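Sialyltransferase 0160 (PDB 4R84) probably transfers sialic acid from CMP-sialic acid to galactoside acceptors, as a GT-B fold glycosyltransferase that here holds a 3-fluoro donor analogue and calcium. Local coordinates at residues V40-T45 with L113-P118; Q47-D52 with A78-F83; A117-V122 with P146-F151; L197-Y202 with V225-I230. All blocks are in the same frame, centred on the assembly; numbering follows the deposited sequence. Where two conformers were deposited one is given.

Contact 1: residues V40-T45 with L113-P118; sequences VVETET and LTVVAP
A parallel strand pair joins V40-V41, at the end of strand 31-41, to V115-V116 of strand 106-125 in the N-terminal beta domain, a PKD-like module by sequence family. V40 bonds strand 106-125 through both its N and its O. Its N gives a hydrogen bond to T114 O at 2.8 Å, and its O accepts V116 N at 2.9 Å. The chain leaves the sheet in a type II turn from V41 to E44, and E42 N, inside that turn, makes the last bond, to V116 O at 3.0 Å.

V40 and V115 lie on one face of the sheet, V41 and V116 on the other. On the V40 face, CG2 of V40 packs against CB and CD2 of L113. E42 lays its CG across CG1 of V115 at 3.7 Å. OE2 of E42 is bound by L88 N and forms a salt bridge with R196, and OE1 is bound by N195 ND2. N195 and R196 belong to the sialyltransferase family region, so E42 joins the beta domain to it. On the other face CG2 of V41 meets CG2 of V116. With CG1 anti to the backbone N (chi1 176°), V41 sends this other methyl to CB of P118 at 3.8 Å.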
loop_
_atom_site.group_PDB
_atom_site.type_symbol
_atom_site.label_atom_id
_atom_site.label_comp_id
_atom_site.label_asym_id
_atom_site.label_seq_id
_atom_site.Cartn_x
_atom_site.Cartn_y
_atom_site.Cartn_z
ATOM N N VAL A 40 19.247 -3.931 -17.513
ATOM C CA VAL A 40 20.485 -3.614 -16.813
ATOM C C VAL A 40 20.493 -2.119 -16.535
ATOM O O VAL A 40 20.385 -1.292 -17.451
ATOM C CB VAL A 40 21.744 -4.039 -17.619
ATOM C CG1 VAL A 40 23.013 -3.920 -16.759
ATOM C CG2 VAL A 40 21.601 -5.477 -18.148
ATOM N N VAL A 41 20.600 -1.761 -15.258
ATOM C CA VAL A 41 20.624 -0.367 -14.877
ATOM C C VAL A 41 21.935 0.251 -15.329
ATOM O O VAL A 41 22.981 -0.386 -15.227
ATOM C CB VAL A 41 20.453 -0.207 -13.356
ATOM C CG1 VAL A 41 20.589 1.255 -12.954
ATOM C CG2 VAL A 41 19.090 -0.758 -12.959
ATOM N N GLU A 42 21.859 1.466 -15.860
ATOM C CA GLU A 42 23.067 2.213 -16.258
ATOM C C GLU A 42 24.161 2.118 -15.196
ATOM O O GLU A 42 23.900 2.314 -14.014
ATOM C CB GLU A 42 22.724 3.686 -16.510
ATOM C CG GLU A 42 21.860 3.921 -17.727
ATOM C CD GLU A 42 21.622 5.386 -18.046
ATOM O OE1 GLU A 42 21.800 6.276 -17.172
ATOM O OE2 GLU A 42 21.263 5.660 -19.206
ATOM N N THR A 43 25.378 1.841 -15.663
ATOM C CA THR A 43 26.619 1.658 -14.885
ATOM C C THR A 43 26.733 0.311 -14.164
ATOM O O THR A 43 27.814 -0.028 -13.683
ATOM C CB THR A 43 26.862 2.788 -13.818
ATOM O OG1 THR A 43 26.069 2.550 -12.653
ATOM C CG2 THR A 43 26.598 4.186 -14.387
ATOM N N GLU A 44 25.666 -0.482 -14.122
ATOM C CA GLU A 44 25.742 -1.791 -13.472
ATOM C C GLU A 44 26.200 -2.872 -14.459
ATOM O O GLU A 44 26.196 -2.665 -15.670
ATOM C CB GLU A 44 24.381 -2.144 -12.829
ATOM C CG GLU A 44 23.976 -1.134 -11.749
ATOM C CD GLU A 44 22.850 -1.606 -10.847
ATOM O OE1 GLU A 44 22.272 -2.680 -11.100
ATOM O OE2 GLU A 44 22.552 -0.889 -9.864
ATOM N N THR A 45 26.603 -4.020 -13.925
ATOM C CA THR A 45 27.199 -5.091 -14.716
ATOM C C THR A 45 26.255 -6.295 -14.838
ATOM O O THR A 45 25.572 -6.671 -13.881
ATOM C CB THR A 45 28.543 -5.528 -14.096
ATOM O OG1 THR A 45 29.459 -4.422 -14.103
ATOM C CG2 THR A 45 29.162 -6.700 -14.869
ATOM N N LEU A 113 19.634 -7.553 -23.656
ATOM C CA LEU A 113 19.797 -6.677 -22.514
ATOM C C LEU A 113 19.250 -5.300 -22.847
ATOM O O LEU A 113 19.638 -4.706 -23.855
ATOM C CB LEU A 113 21.276 -6.563 -22.122
ATOM C CG LEU A 113 21.927 -7.904 -21.783
ATOM C CD1 LEU A 113 23.413 -7.726 -21.378
ATOM C CD2 LEU A 113 21.102 -8.623 -20.700
ATOM N N THR A 114 18.374 -4.774 -21.998
ATOM C CA THR A 114 17.893 -3.421 -22.187
ATOM C C THR A 114 18.514 -2.542 -21.091
ATOM O O THR A 114 18.368 -2.818 -19.902
ATOM C CB THR A 114 16.337 -3.349 -22.146
ATOM O OG1 THR A 114 15.792 -4.180 -23.182
ATOM C CG2 THR A 114 15.857 -1.936 -22.391
ATOM N N VAL A 115 19.249 -1.519 -21.501
ATOM C CA VAL A 115 19.840 -0.576 -20.550
ATOM C C VAL A 115 18.794 0.419 -20.134
ATOM O O VAL A 115 18.170 1.063 -20.982
ATOM C CB VAL A 115 21.057 0.142 -21.162
ATOM C CG1 VAL A 115 21.563 1.256 -20.240
ATOM C CG2 VAL A 115 22.155 -0.870 -21.466
ATOM N N VAL A 116 18.575 0.506 -18.827
ATOM C CA VAL A 116 17.503 1.333 -18.285
ATOM C C VAL A 116 18.035 2.338 -17.290
ATOM O O VAL A 116 19.091 2.157 -16.696
ATOM C CB VAL A 116 16.410 0.474 -17.606
ATOM C CG1 VAL A 116 15.805 -0.473 -18.647
ATOM C CG2 VAL A 116 16.983 -0.303 -16.438
ATOM N N ALA A 117 17.260 3.396 -17.092
ATOM C CA ALA A 117 17.565 4.361 -16.054
ATOM C C ALA A 117 17.385 3.712 -14.691
ATOM O O ALA A 117 16.559 2.818 -14.523
ATOM C CB ALA A 117 16.652 5.580 -16.187
ATOM N N PRO A 118 18.139 4.176 -13.694
ATOM C CA PRO A 118 17.839 3.698 -12.344
ATOM C C PRO A 118 16.456 4.181 -11.910
ATOM O O PRO A 118 15.960 5.177 -12.449
ATOM C CB PRO A 118 18.922 4.341 -11.486
ATOM C CG PRO A 118 19.320 5.584 -12.259
ATOM C CD PRO A 118 19.239 5.154 -13.712
#

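Contact 2: residues Q47-D52 with A78-F83; sequences QLTPID and AISFDF
L48 and F81 form the hydrogen-bonded pair of a short antiparallel ladder between strands 45-48 and 81-84 in the PKD-like N-terminal domain. L48 N binds F81 O at 2.8 Å, and F81 N binds L48 O at 3.0 Å.

CG of F81 stands between its own backbone N and carbonyl carbon (chi1 65°). This sets the ring alongside L48, both side chains pointing the same way. CB of L48 sits over one ring face, 4.1 Å from the centroid, in a CH-pi contact. CD1 of L48 comes close to the CZ corner and also touches CB of F83. W62 meets the F81 ring edge-to-face.

On the opposite face of the ladder Q47 is stretched out, with CG anti to the backbone N (chi1 -173°). Its amide thus passes along S80, NE2 lying 3.5 Å from CB of S80. A water takes a hydrogen bond from NE2 and gives one to OD1 of D82. Beyond the ladder, T49 OG1 and S80 OG share a hydrogen bond of 2.7 Å, and CD of P50 rests on CG2 of I79.

L48 and F81 are buried while Q47 and D82 are exposed, so one face of the ladder adds to the apolar core of the domain and the other, bridged by water, meets solvent.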
loop_
_atom_site.group_PDB
_atom_site.type_symbol
_atom_site.label_atom_id
_atom_site.label_comp_id
_atom_site.label_asym_id
_atom_site.label_seq_id
_atom_site.Cartn_x
_atom_site.Cartn_y
_atom_site.Cartn_z
ATOM N N GLN A 47 26.492 -10.319 -16.430
ATOM C CA GLN A 47 27.413 -11.303 -17.014
ATOM C C GLN A 47 26.763 -12.088 -18.146
ATOM O O GLN A 47 25.852 -12.881 -17.913
ATOM C CB GLN A 47 27.924 -12.300 -15.972
ATOM C CG GLN A 47 29.016 -13.212 -16.553
ATOM C CD GLN A 47 29.400 -14.368 -15.644
ATOM O OE1 GLN A 47 28.543 -15.081 -15.126
ATOM N NE2 GLN A 47 30.698 -14.562 -15.457
ATOM N N LEU A 48 27.225 -11.875 -19.373
ATOM C CA LEU A 48 26.748 -12.704 -20.474
ATOM C C LEU A 48 27.398 -14.087 -20.398
ATOM O O LEU A 48 28.622 -14.218 -20.248
ATOM C CB LEU A 48 27.017 -12.035 -21.821
ATOM C CG LEU A 48 26.065 -10.864 -22.090
ATOM C CD1 LEU A 48 26.632 -9.931 -23.132
ATOM C CD2 LEU A 48 24.665 -11.324 -22.480
ATOM N N THR A 49 26.571 -15.120 -20.525
ATOM C CA THR A 49 27.032 -16.493 -20.363
ATOM C C THR A 49 26.059 -17.422 -21.086
ATOM O O THR A 49 24.884 -17.085 -21.253
ATOM C CB THR A 49 27.130 -16.874 -18.867
ATOM O OG1 THR A 49 27.807 -18.126 -18.717
ATOM C CG2 THR A 49 25.747 -16.962 -18.246
ATOM N N PRO A 50 26.545 -18.582 -21.554
ATOM C CA PRO A 50 25.584 -19.518 -22.144
ATOM C C PRO A 50 24.585 -20.022 -21.114
ATOM O O PRO A 50 24.943 -20.207 -19.954
ATOM C CB PRO A 50 26.473 -20.663 -22.651
ATOM C CG PRO A 50 27.845 -20.030 -22.826
ATOM C CD PRO A 50 27.939 -19.032 -21.714
ATOM N N ILE A 51 23.341 -20.214 -21.537
ATOM C CA ILE A 51 22.297 -20.738 -20.671
ATOM C C ILE A 51 22.213 -22.259 -20.761
ATOM O O ILE A 51 21.989 -22.801 -21.843
ATOM C CB ILE A 51 20.923 -20.142 -21.018
ATOM C CG1 ILE A 51 20.942 -18.627 -20.830
ATOM C CG2 ILE A 51 19.836 -20.791 -20.169
ATOM C CD1 ILE A 51 21.583 -18.194 -19.528
ATOM N N ASP A 52 22.396 -22.932 -19.626
ATOM C CA ASP A 52 22.287 -24.393 -19.536
ATOM C C ASP A 52 23.092 -25.128 -20.598
ATOM O O ASP A 52 22.571 -26.009 -21.284
ATOM C CB ASP A 52 20.820 -24.832 -19.644
ATOM C CG ASP A 52 19.964 -24.315 -18.503
ATOM O OD1 ASP A 52 20.518 -24.009 -17.424
ATOM O OD2 ASP A 52 18.731 -24.226 -18.687
ATOM N N ALA A 78 35.353 -15.458 -25.529
ATOM C CA ALA A 78 35.146 -15.752 -24.117
ATOM C C ALA A 78 33.915 -16.632 -23.964
ATOM O O ALA A 78 33.033 -16.624 -24.821
ATOM C CB ALA A 78 34.993 -14.473 -23.314
ATOM N N ILE A 79 33.855 -17.404 -22.886
ATOM C CA ILE A 79 32.645 -18.145 -22.592
ATOM C C ILE A 79 31.688 -17.223 -21.855
ATOM O O ILE A 79 30.546 -17.047 -22.263
ATOM C CB ILE A 79 32.907 -19.402 -21.743
ATOM C CG1 ILE A 79 33.848 -20.359 -22.478
ATOM C CG2 ILE A 79 31.603 -20.113 -21.441
ATOM C CD1 ILE A 79 33.373 -20.731 -23.868
ATOM N N SER A 80 32.176 -16.638 -20.766
ATOM C CA SER A 80 31.407 -15.654 -20.013
ATOM C C SER A 80 32.174 -14.348 -20.001
ATOM O O SER A 80 33.401 -14.349 -19.913
ATOM C CB SER A 80 31.155 -16.137 -18.585
ATOM O OG SER A 80 30.406 -17.340 -18.575
ATOM N N PHE A 81 31.464 -13.229 -20.080
ATOM C CA PHE A 81 32.123 -11.933 -19.982
ATOM C C PHE A 81 31.159 -10.885 -19.469
ATOM O O PHE A 81 29.942 -11.095 -19.444
ATOM C CB PHE A 81 32.706 -11.480 -21.325
ATOM C CG PHE A 81 31.677 -11.217 -22.380
ATOM C CD1 PHE A 81 31.188 -12.251 -23.162
ATOM C CD2 PHE A 81 31.170 -9.938 -22.567
ATOM C CE1 PHE A 81 30.229 -12.015 -24.128
ATOM C CE2 PHE A 81 30.214 -9.692 -23.528
ATOM C CZ PHE A 81 29.740 -10.742 -24.313
ATOM N N ASP A 82 31.710 -9.746 -19.073
ATOM C CA ASP A 82 30.885 -8.704 -18.470
ATOM C C ASP A 82 30.408 -7.660 -19.464
ATOM O O ASP A 82 31.185 -7.123 -20.253
ATOM C CB ASP A 82 31.647 -7.993 -17.349
ATOM C CG ASP A 82 31.766 -8.830 -16.086
ATOM O OD1 ASP A 82 31.115 -9.894 -15.985
ATOM O OD2 ASP A 82 32.506 -8.399 -15.174
ATOM N N PHE A 83 29.107 -7.391 -19.400
ATOM C CA PHE A 83 28.482 -6.259 -20.060
ATOM C C PHE A 83 28.318 -5.169 -19.005
ATOM O O PHE A 83 27.620 -5.372 -18.003
ATOM C CB PHE A 83 27.126 -6.674 -20.654
ATOM C CG PHE A 83 26.302 -5.538 -21.211
ATOM C CD1 PHE A 83 26.405 -5.175 -22.545
ATOM C CD2 PHE A 83 25.374 -4.867 -20.409
ATOM C CE1 PHE A 83 25.623 -4.147 -23.061
ATOM C CE2 PHE A 83 24.600 -3.833 -20.916
ATOM C CZ PHE A 83 24.716 -3.479 -22.244
HETATM O O HOH W 1 32.483 -12.222 -16.277
#

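Contact 3: residues A117-V122 with P146-F151; sequences APTLEV and PSNQRF
E121 and R150 carry the charged part of this contact. Their side chains run side by side and point the same way. R150 NE forms a salt bridge with E121 OE1, hydrogen-bonded at 2.6 Å. The donor comes from above the carboxylate plane, and the carboxylate and guanidinium planes are 68° apart. The second bond, R150 NH2 to E121 OE2, is weak. N148 ND2 supplies a straighter bond to OE2 at 2.9 Å, met on the anti lone pair of that oxygen. The N148 amide plane is nearly perpendicular to the carboxylate. Y123 OH also binds OE1. This oxygen of the buried acid thus has two partners, while OE2 has N148 and the weak bond from R150. R150 NH1 is held in turn by L167 O.

The backbone bonds are those of parallel strands: E121 N to Q149 O at 3.0 Å and F151 N to E121 O at 2.8 Å. They join the two strands of a beta-alpha-beta unit, strand 106-125, helix 129-144 and strand 149-154, in a Rossmann-like domain of the GT-B fold. Helix 129-144 covers the E121-R150 side, through I138, A141 and K142.

On the other face the packing is mainly apolar. L120 turns CG anti to its own N (chi1 174°), which carries CD1 over the centre of the F151 ring, 3.8 Å from the centroid. M183 and I187 of helix 181-192 also touch F151.

Waters occupy the end where the strands separate. One accepts from T119 N and donates to N148 OD1. Another donates to T119 O and accepts from Q149 N at 3.2 Å.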
loop_
_atom_site.group_PDB
_atom_site.type_symbol
_atom_site.label_atom_id
_atom_site.label_comp_id
_atom_site.label_asym_id
_atom_site.label_seq_id
_atom_site.Cartn_x
_atom_site.Cartn_y
_atom_site.Cartn_z
ATOM N N ALA A 117 17.260 3.396 -17.092
ATOM C CA ALA A 117 17.565 4.361 -16.054
ATOM C C ALA A 117 17.385 3.712 -14.691
ATOM O O ALA A 117 16.559 2.818 -14.523
ATOM C CB ALA A 117 16.652 5.580 -16.187
ATOM N N PRO A 118 18.139 4.176 -13.694
ATOM C CA PRO A 118 17.839 3.698 -12.344
ATOM C C PRO A 118 16.456 4.181 -11.910
ATOM O O PRO A 118 15.960 5.177 -12.449
ATOM C CB PRO A 118 18.922 4.341 -11.486
ATOM C CG PRO A 118 19.320 5.584 -12.259
ATOM C CD PRO A 118 19.239 5.154 -13.712
ATOM N N THR A 119 15.872 3.478 -10.947
ATOM C CA THR A 119 14.544 3.813 -10.419
ATOM C C THR A 119 14.666 4.101 -8.943
ATOM O O THR A 119 15.294 3.317 -8.198
ATOM C CB THR A 119 13.532 2.667 -10.650
ATOM O OG1 THR A 119 13.383 2.437 -12.055
ATOM C CG2 THR A 119 12.151 3.018 -10.046
ATOM N N LEU A 120 14.091 5.234 -8.530
ATOM C CA LEU A 120 13.973 5.578 -7.122
ATOM C C LEU A 120 12.508 5.415 -6.741
ATOM O O LEU A 120 11.644 6.026 -7.370
ATOM C CB LEU A 120 14.445 7.010 -6.851
ATOM C CG LEU A 120 14.225 7.518 -5.429
ATOM C CD1 LEU A 120 15.141 6.781 -4.449
ATOM C CD2 LEU A 120 14.418 9.020 -5.354
ATOM N N GLU A 121 12.241 4.586 -5.734
ATOM C CA GLU A 121 10.884 4.395 -5.232
ATOM C C GLU A 121 10.688 5.274 -4.004
ATOM O O GLU A 121 11.481 5.207 -3.068
ATOM C CB GLU A 121 10.626 2.926 -4.884
ATOM C CG GLU A 121 10.897 1.943 -6.024
ATOM C CD GLU A 121 10.858 0.503 -5.556
ATOM O OE1 GLU A 121 10.292 0.233 -4.460
ATOM O OE2 GLU A 121 11.393 -0.363 -6.283
ATOM N N VAL A 122 9.622 6.081 -4.002
ATOM C CA VAL A 122 9.410 7.043 -2.906
ATOM C C VAL A 122 8.081 6.741 -2.243
ATOM O O VAL A 122 7.064 6.706 -2.921
ATOM C CB VAL A 122 9.437 8.487 -3.428
ATOM C CG1 VAL A 122 9.204 9.514 -2.293
ATOM C CG2 VAL A 122 10.795 8.758 -4.096
ATOM N N PRO A 146 16.354 -5.632 -7.410
ATOM C CA PRO A 146 17.305 -5.529 -6.306
ATOM C C PRO A 146 18.209 -4.301 -6.366
ATOM O O PRO A 146 18.875 -4.002 -5.377
ATOM C CB PRO A 146 18.135 -6.820 -6.440
ATOM C CG PRO A 146 17.965 -7.243 -7.831
ATOM C CD PRO A 146 16.612 -6.806 -8.267
ATOM N N SER A 147 18.231 -3.600 -7.498
ATOM C CA SER A 147 19.064 -2.402 -7.618
ATOM C C SER A 147 18.355 -1.131 -7.134
ATOM O O SER A 147 19.007 -0.128 -6.844
ATOM C CB SER A 147 19.524 -2.214 -9.070
ATOM O OG SER A 147 20.297 -3.322 -9.510
ATOM N N ASN A 148 17.026 -1.164 -7.048
ATOM C CA ASN A 148 16.265 0.050 -6.734
ATOM C C ASN A 148 16.490 0.553 -5.315
ATOM O O ASN A 148 16.444 -0.225 -4.364
ATOM C CB ASN A 148 14.762 -0.178 -6.929
ATOM C CG ASN A 148 14.384 -0.345 -8.388
ATOM O OD1 ASN A 148 15.250 -0.518 -9.250
ATOM N ND2 ASN A 148 13.101 -0.294 -8.673
ATOM N N GLN A 149 16.725 1.859 -5.190
ATOM C CA GLN A 149 16.768 2.524 -3.899
ATOM C C GLN A 149 15.347 2.963 -3.517
ATOM O O GLN A 149 14.539 3.294 -4.382
ATOM C CB GLN A 149 17.702 3.733 -3.957
ATOM C CG GLN A 149 17.862 4.464 -2.644
ATOM C CD GLN A 149 18.463 3.594 -1.569
ATOM O OE1 GLN A 149 19.365 2.781 -1.834
ATOM N NE2 GLN A 149 17.955 3.739 -0.342
ATOM N N ARG A 150 15.061 2.943 -2.219
ATOM C CA ARG A 150 13.741 3.301 -1.709
ATOM C C ARG A 150 13.891 4.350 -0.633
ATOM O O ARG A 150 14.712 4.196 0.268
ATOM C CB ARG A 150 13.014 2.077 -1.139
ATOM C CG ARG A 150 12.925 0.917 -2.133
ATOM C CD ARG A 150 12.087 -0.308 -1.685
ATOM N NE ARG A 150 11.955 -1.099 -2.901
ATOM C CZ ARG A 150 12.852 -1.980 -3.340
ATOM N NH1 ARG A 150 13.883 -2.353 -2.588
ATOM N NH2 ARG A 150 12.668 -2.542 -4.518
ATOM N N PHE A 151 13.112 5.426 -0.748
ATOM C CA PHE A 151 13.059 6.440 0.299
ATOM C C PHE A 151 11.708 6.300 0.963
ATOM O O PHE A 151 10.704 6.344 0.268
ATOM C CB PHE A 151 13.209 7.846 -0.266
ATOM C CG PHE A 151 14.597 8.170 -0.770
ATOM C CD1 PHE A 151 15.643 7.276 -0.624
ATOM C CD2 PHE A 151 14.854 9.411 -1.327
ATOM C CE1 PHE A 151 16.925 7.594 -1.072
ATOM C CE2 PHE A 151 16.153 9.737 -1.791
ATOM C CZ PHE A 151 17.174 8.827 -1.646
HETATM O O HOH W 2 17.127 0.884 -10.422
HETATM O O HOH W 3 17.918 3.498 -7.646
HETATM O O HOH W 4 12.418 -0.553 -11.578
#

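Contact 4: residues L197-Y202 with V225-I230; sequences LNIEFY and VKISHI
I227 swings CG1 beside its backbone N (chi1 -49°) and bends again at chi2 (-54°), which turns CD1 back toward I199 and F201 of the neighbouring strand. The two strands, 197-204 and 225-233, are parallel neighbours in the Rossmann-like sheet. CG2 of I227 lies 3.6 Å from CD2 of F201, and CD1 of I227 rests on CB of I199. I199 in turn sends its own CD1 to CG1 of V225 at 3.7 Å. CG1 of I230 comes to the edge of the F201 ring. Helices 213-219 and 181-192 cover this apolar face. From the first, L219 touches I199 and V225, and I215 and I216 touch F201. From the second, I187 touches I199, and A191 touches L197 and V225.

The ladder begins with K226 N to L197 O and I199 N to K226 O. S228 N then bonds to I199 O at 2.8 Å. Here a beta bulge shifts the register by one: I199 pairs with I227, but E200 pairs with H229. The ladder resumes with F201 N to H229 O at 2.8 Å. The extra residue, S228, points its CB toward strand 197-204.

The opposite face is polar. CB of K226 lies 3.6 Å from OD1 of N198, and CG of E200 packs against CB of H229. E200 OE1 takes a hydrogen bond from Y202 OH at 2.6 Å, above its carboxylate plane. A water in the plane of the H229 ring is hydrogen-bonded to ND1 and donates to F201 O. A second water donates to E200 OE2 and is hydrogen-bonded to S228 OG at 2.6 Å, bridging the strands.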
loop_
_atom_site.group_PDB
_atom_site.type_symbol
_atom_site.label_atom_id
_atom_site.label_comp_id
_atom_site.label_asym_id
_atom_site.label_seq_id
_atom_site.Cartn_x
_atom_site.Cartn_y
_atom_site.Cartn_z
ATOM N N LEU A 197 16.922 9.372 -14.336
ATOM C CA LEU A 197 16.225 8.793 -13.192
ATOM C C LEU A 197 14.726 8.643 -13.439
ATOM O O LEU A 197 14.086 9.570 -13.924
ATOM C CB LEU A 197 16.458 9.655 -11.939
ATOM C CG LEU A 197 15.768 9.138 -10.665
ATOM C CD1 LEU A 197 16.423 7.818 -10.231
ATOM C CD2 LEU A 197 15.832 10.197 -9.562
ATOM N N ASN A 198 14.192 7.462 -13.117
ATOM C CA ASN A 198 12.753 7.259 -13.001
ATOM C C ASN A 198 12.359 7.295 -11.534
ATOM O O ASN A 198 12.998 6.662 -10.692
ATOM C CB ASN A 198 12.325 5.921 -13.603
ATOM C CG ASN A 198 12.413 5.909 -15.111
ATOM O OD1 ASN A 198 12.117 6.905 -15.773
ATOM N ND2 ASN A 198 12.842 4.788 -15.663
ATOM N N ILE A 199 11.292 8.021 -11.230
ATOM C CA ILE A 199 10.777 8.032 -9.871
ATOM C C ILE A 199 9.396 7.409 -9.847
ATOM O O ILE A 199 8.545 7.752 -10.667
ATOM C CB ILE A 199 10.712 9.464 -9.291
ATOM C CG1 ILE A 199 12.110 10.084 -9.214
ATOM C CG2 ILE A 199 10.018 9.460 -7.921
ATOM C CD1 ILE A 199 12.104 11.556 -8.836
ATOM N N GLU A 200 9.202 6.456 -8.940
ATOM C CA GLU A 200 7.886 5.873 -8.674
ATOM C C GLU A 200 7.384 6.394 -7.339
ATOM O O GLU A 200 8.109 6.305 -6.347
ATOM C CB GLU A 200 7.953 4.355 -8.632
ATOM C CG GLU A 200 8.205 3.687 -9.976
ATOM C CD GLU A 200 8.475 2.201 -9.847
ATOM O OE1 GLU A 200 8.449 1.657 -8.721
ATOM O OE2 GLU A 200 8.740 1.565 -10.884
ATOM N N PHE A 201 6.148 6.908 -7.301
ATOM C CA PHE A 201 5.565 7.422 -6.065
ATOM C C PHE A 201 4.531 6.459 -5.508
ATOM O O PHE A 201 3.811 5.825 -6.272
ATOM C CB PHE A 201 4.886 8.771 -6.290
ATOM C CG PHE A 201 5.835 9.907 -6.503
ATOM C CD1 PHE A 201 6.791 10.230 -5.542
ATOM C CD2 PHE A 201 5.713 10.711 -7.626
ATOM C CE1 PHE A 201 7.649 11.311 -5.736
ATOM C CE2 PHE A 201 6.564 11.798 -7.818
ATOM C CZ PHE A 201 7.527 12.095 -6.863
ATOM N N TYR A 202 4.481 6.355 -4.183
ATOM C CA TYR A 202 3.478 5.552 -3.482
ATOM C C TYR A 202 2.987 6.351 -2.306
ATOM O O TYR A 202 3.776 6.667 -1.414
ATOM C CB TYR A 202 4.070 4.232 -2.983
ATOM C CG TYR A 202 4.712 3.392 -4.060
ATOM C CD1 TYR A 202 5.994 3.682 -4.530
ATOM C CD2 TYR A 202 4.046 2.294 -4.590
ATOM C CE1 TYR A 202 6.590 2.907 -5.520
ATOM C CE2 TYR A 202 4.639 1.504 -5.579
ATOM C CZ TYR A 202 5.906 1.828 -6.039
ATOM O OH TYR A 202 6.511 1.056 -7.018
ATOM N N VAL A 225 14.822 13.459 -15.506
ATOM C CA VAL A 225 14.021 12.850 -14.425
ATOM C C VAL A 225 12.589 12.641 -14.896
ATOM O O VAL A 225 11.940 13.580 -15.356
ATOM C CB VAL A 225 14.013 13.733 -13.160
ATOM C CG1 VAL A 225 13.155 13.096 -12.061
ATOM C CG2 VAL A 225 15.427 13.958 -12.666
ATOM N N LYS A 226 12.101 11.415 -14.785
ATOM C CA LYS A 226 10.735 11.111 -15.191
ATOM C C LYS A 226 9.974 10.519 -14.023
ATOM O O LYS A 226 10.473 9.618 -13.351
ATOM C CB LYS A 226 10.717 10.133 -16.367
ATOM C CG LYS A 226 9.317 9.813 -16.895
ATOM C CD LYS A 226 9.365 9.087 -18.232
ATOM C CE LYS A 226 8.037 8.403 -18.558
ATOM N NZ LYS A 226 7.848 7.175 -17.728
ATOM N N ILE A 227 8.765 11.017 -13.799
ATOM C CA ILE A 227 7.851 10.382 -12.856
ATOM C C ILE A 227 7.206 9.235 -13.622
ATOM O O ILE A 227 6.345 9.449 -14.486
ATOM C CB ILE A 227 6.790 11.342 -12.321
ATOM C CG1 ILE A 227 7.417 12.657 -11.837
ATOM C CG2 ILE A 227 5.978 10.674 -11.211
ATOM C CD1 ILE A 227 8.558 12.493 -10.811
ATOM N N SER A 228 7.668 8.018 -13.360
ATOM C CA SER A 228 7.278 6.888 -14.192
ATOM C C SER A 228 5.976 6.230 -13.727
ATOM O O SER A 228 5.318 5.542 -14.495
ATOM C CB SER A 228 8.398 5.849 -14.237
ATOM O OG SER A 228 8.766 5.400 -12.938
ATOM N N HIS A 229 5.631 6.396 -12.460
ATOM C CA HIS A 229 4.417 5.768 -11.936
ATOM C C HIS A 229 3.980 6.378 -10.607
ATOM O O HIS A 229 4.811 6.757 -9.790
ATOM C CB HIS A 229 4.628 4.276 -11.734
ATOM C CG HIS A 229 3.353 3.499 -11.698
ATOM N ND1 HIS A 229 2.684 3.216 -10.525
ATOM C CD2 HIS A 229 2.602 2.975 -12.695
ATOM C CE1 HIS A 229 1.587 2.537 -10.801
ATOM N NE2 HIS A 229 1.511 2.379 -12.109
ATOM N N ILE A 230 2.662 6.436 -10.386
ATOM C CA ILE A 230 2.113 6.910 -9.120
ATOM C C ILE A 230 1.114 5.862 -8.652
ATOM O O ILE A 230 0.267 5.446 -9.431
ATOM C CB ILE A 230 1.410 8.274 -9.276
ATOM C CG1 ILE A 230 2.375 9.311 -9.832
ATOM C CG2 ILE A 230 0.824 8.751 -7.933
ATOM C CD1 ILE A 230 1.726 10.679 -10.086
HETATM O O HOH W 5 9.042 2.813 -13.012
HETATM O O HOH W 6 4.135 3.761 -8.175
#

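Overall arrangement
Strand 106-125 links most of this set. Contact 1 uses its middle, and contact 3 continues along it, sharing A117 and P118; their centres are about 12 Å apart. E44 OE1 probably bonds S147 OG across these two, at 2.6 Å. Contact 4 joins strand 197-204, a neighbour of strand 106-125, to strand 225-233; its centre is about 9 Å from that of contact 3. V122 N probably bonds E200 O at 2.8 Å. Contact 2 lies farther out, about 32 Å from contact 4 between centres. It touches contact 1 through F83 against L113 and V115. Contacts 3 and 4 lie in the Rossmann-like sheet of the sialyltransferase region, which binds the CMP-sialic acid analogue.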